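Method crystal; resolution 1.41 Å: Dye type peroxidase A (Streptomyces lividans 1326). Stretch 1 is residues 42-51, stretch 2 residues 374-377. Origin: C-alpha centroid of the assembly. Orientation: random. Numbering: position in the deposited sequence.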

# COMPACT_ATOMS: atom_id res chain seq x y z
N GLY A 42 -32.37 -9.91 -2.67
CA GLY A 42 -32.47 -11.03 -3.58
C GLY A 42 -32.06 -10.62 -4.98
O GLY A 42 -31.22 -9.75 -5.17
N ARG A 43 -32.64 -11.27 -5.99
CA ARG A 43 -32.19 -11.06 -7.37
C ARG A 43 -32.31 -9.62 -7.82
O ARG A 43 -31.39 -9.06 -8.41
CB ARG A 43 -32.99 -11.94 -8.34
CG ARG A 43 -32.50 -11.85 -9.79
CD ARG A 43 -33.26 -12.76 -10.73
NE ARG A 43 -34.67 -12.38 -10.86
N LYS A 44 -33.47 -9.02 -7.58
CA LYS A 44 -33.74 -7.69 -8.03
C LYS A 44 -32.82 -6.67 -7.35
O LYS A 44 -32.37 -5.74 -7.98
CB LYS A 44 -35.23 -7.34 -7.87
CG LYS A 44 -36.11 -8.01 -8.94
CD LYS A 44 -37.42 -7.25 -9.17
N GLU A 45 -32.49 -6.90 -6.09
CA GLU A 45 -31.59 -6.00 -5.37
C GLU A 45 -30.15 -6.19 -5.84
O GLU A 45 -29.40 -5.22 -5.96
CB GLU A 45 -31.70 -6.20 -3.86
CG GLU A 45 -33.06 -5.73 -3.29
CD GLU A 45 -34.20 -6.71 -3.49
OE1 GLU A 45 -33.95 -7.92 -3.68
OE2 GLU A 45 -35.37 -6.28 -3.45
N ALA A 46 -29.76 -7.43 -6.11
CA ALA A 46 -28.47 -7.69 -6.72
C ALA A 46 -28.34 -7.09 -8.12
O ALA A 46 -27.27 -6.58 -8.47
CB ALA A 46 -28.19 -9.19 -6.79
N ALA A 47 -29.40 -7.16 -8.93
CA ALA A 47 -29.37 -6.57 -10.26
C ALA A 47 -29.15 -5.05 -10.18
O ALA A 47 -28.30 -4.50 -10.87
CB ALA A 47 -30.64 -6.90 -11.03
N ALA A 48 -29.88 -4.39 -9.29
CA ALA A 48 -29.69 -2.96 -9.05
C ALA A 48 -28.27 -2.61 -8.56
O ALA A 48 -27.71 -1.59 -8.95
CB ALA A 48 -30.73 -2.44 -8.07
N LEU A 49 -27.68 -3.48 -7.74
CA LEU A 49 -26.33 -3.28 -7.23
C LEU A 49 -25.29 -3.36 -8.35
O LEU A 49 -24.42 -2.51 -8.45
CB LEU A 49 -26.01 -4.29 -6.13
CG LEU A 49 -24.56 -4.33 -5.62
CD1 LEU A 49 -24.17 -2.98 -5.06
CD2 LEU A 49 -24.44 -5.35 -4.53
N LEU A 50 -25.40 -4.37 -9.21
CA LEU A 50 -24.48 -4.49 -10.34
C LEU A 50 -24.65 -3.32 -11.32
O LEU A 50 -23.68 -2.88 -11.92
CB LEU A 50 -24.59 -5.85 -11.04
CG LEU A 50 -23.70 -6.99 -10.55
CD1 LEU A 50 -22.23 -6.74 -10.89
CD2 LEU A 50 -23.89 -7.24 -9.06
N ARG A 51 -25.88 -2.81 -11.50
CA ARG A 51 -26.07 -1.57 -12.27
C ARG A 51 -25.30 -0.38 -11.67
O ARG A 51 -24.58 0.33 -12.39
CB ARG A 51 -27.57 -1.18 -12.41
CG ARG A 51 -28.23 -1.77 -13.64
CD ARG A 51 -29.62 -1.20 -13.96
NE ARG A 51 -30.65 -1.38 -12.91
CZ ARG A 51 -31.24 -2.53 -12.53
NH1 ARG A 51 -30.93 -3.71 -13.06
NH2 ARG A 51 -32.17 -2.50 -11.56
N LEU A 374 -27.25 -12.69 -16.47
CA LEU A 374 -27.58 -13.47 -15.30
C LEU A 374 -28.77 -12.87 -14.54
O LEU A 374 -29.66 -13.61 -14.08
CB LEU A 374 -26.39 -13.54 -14.33
CG LEU A 374 -26.63 -14.23 -12.98
CD1 LEU A 374 -27.14 -15.67 -13.12
CD2 LEU A 374 -25.36 -14.20 -12.15
N LEU A 375 -28.72 -11.56 -14.31
CA LEU A 375 -29.50 -10.96 -13.23
C LEU A 375 -30.86 -10.38 -13.62
O LEU A 375 -31.71 -10.21 -12.77
CB LEU A 375 -28.68 -9.87 -12.54
CG LEU A 375 -27.41 -10.39 -11.88
CD1 LEU A 375 -26.50 -9.23 -11.46
CD2 LEU A 375 -27.74 -11.26 -10.69
N GLU A 376 -31.02 -10.04 -14.88
CA GLU A 376 -32.29 -9.50 -15.35
C GLU A 376 -33.48 -10.47 -15.04
O GLU A 376 -33.32 -11.71 -15.02
CB GLU A 376 -32.20 -9.18 -16.83
CG GLU A 376 -32.11 -10.44 -17.69
CD GLU A 376 -31.61 -10.20 -19.09
OE1 GLU A 376 -31.41 -9.03 -19.50
OE2 GLU A 376 -31.39 -11.23 -19.80
N GLY A 377 -34.64 -9.88 -14.76
CA GLY A 377 -35.83 -10.63 -14.37
C GLY A 377 -36.67 -9.85 -13.38
O GLY A 377 -36.17 -9.05 -12.58
OXT GLY A 377 -37.90 -10.00 -13.37

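The first turns of a helix, residues 43-51, pack against the last four residues of the same chain, where a second helix ends at L375 and the chain runs out through E376 to the C-terminal carboxylate of G377. The two backbones come nearest at A47 and L375, whose CA atoms lie 5.3 Å apart, with the small side chain of A47 directed toward the second stretch. Toward the start of the helix they are further apart, with the CA atoms of K44 and G377 separated by 7.3 Å. No hydrogen bond joins the stretches among the modelled atoms, so the contact rests on apolar packing around L375 and on looser approaches of R43 and K44 to carbonyl and carboxylate oxygens near the terminus.

G42 occupies the N-cap position and does not touch the second stretch. Its backbone N donates a hydrogen bond to OE1 of E45 (2.7 Å), tying the residue before the helix to a side chain of the first turn, while its carbonyl O accepts from N of A46 (2.9 Å) and opens the ladder of i to i+4 bonds that continues to N of R51.

R43 starts sideways to the second stretch, but its side chain, t at chi1 and chi2 and then p at chi3, carries its end nearer. The aliphatic part runs past the backbone of the terminal residues: CG lies 3.5 Å from O of L375, and NE stands 4.0 Å from O of G377. The latter distance is too long for a hydrogen bond, although the opposite charges of an arginine and a terminal carboxylate should favour their proximity. The guanidinium beyond NE is not modelled, so its partners cannot be assigned. Glycine suits position 377, where phi is 146°: a CB there would lie only 3.0 Å from NE of R43 and would also be jammed against the carbonyl O of E376.

K44 contributes at the exposed margin, its CG 3.8 Å from O of G377. Its side chain is modelled only as far as CD, which leaves the position of the amino group unknown. E45, on the next position of the helix, is out of reach.

The apolar part of the interface begins at A46, which points its CB toward the second stretch and brings it to 4.4 Å from CD2 of L375. A47 makes a closer contact, with its CB 3.9 Å from CB of L375. A48 points away and L49 sideways, neither making contact, before the helix turns L50 back toward the other stretch. There CG of L50 approaches CD1 of L375 to 3.7 Å. R51 ends the stretch without touching the terminal segment.

L375, m at chi1 and t at chi2, thus meets A46, A47 and L50 in turn, and it has the largest area covered by the opposing stretch of any residue here. All four residues are buried, and their contacts are hydrophobic, with dispersion and the exclusion of water as the expected source of stability.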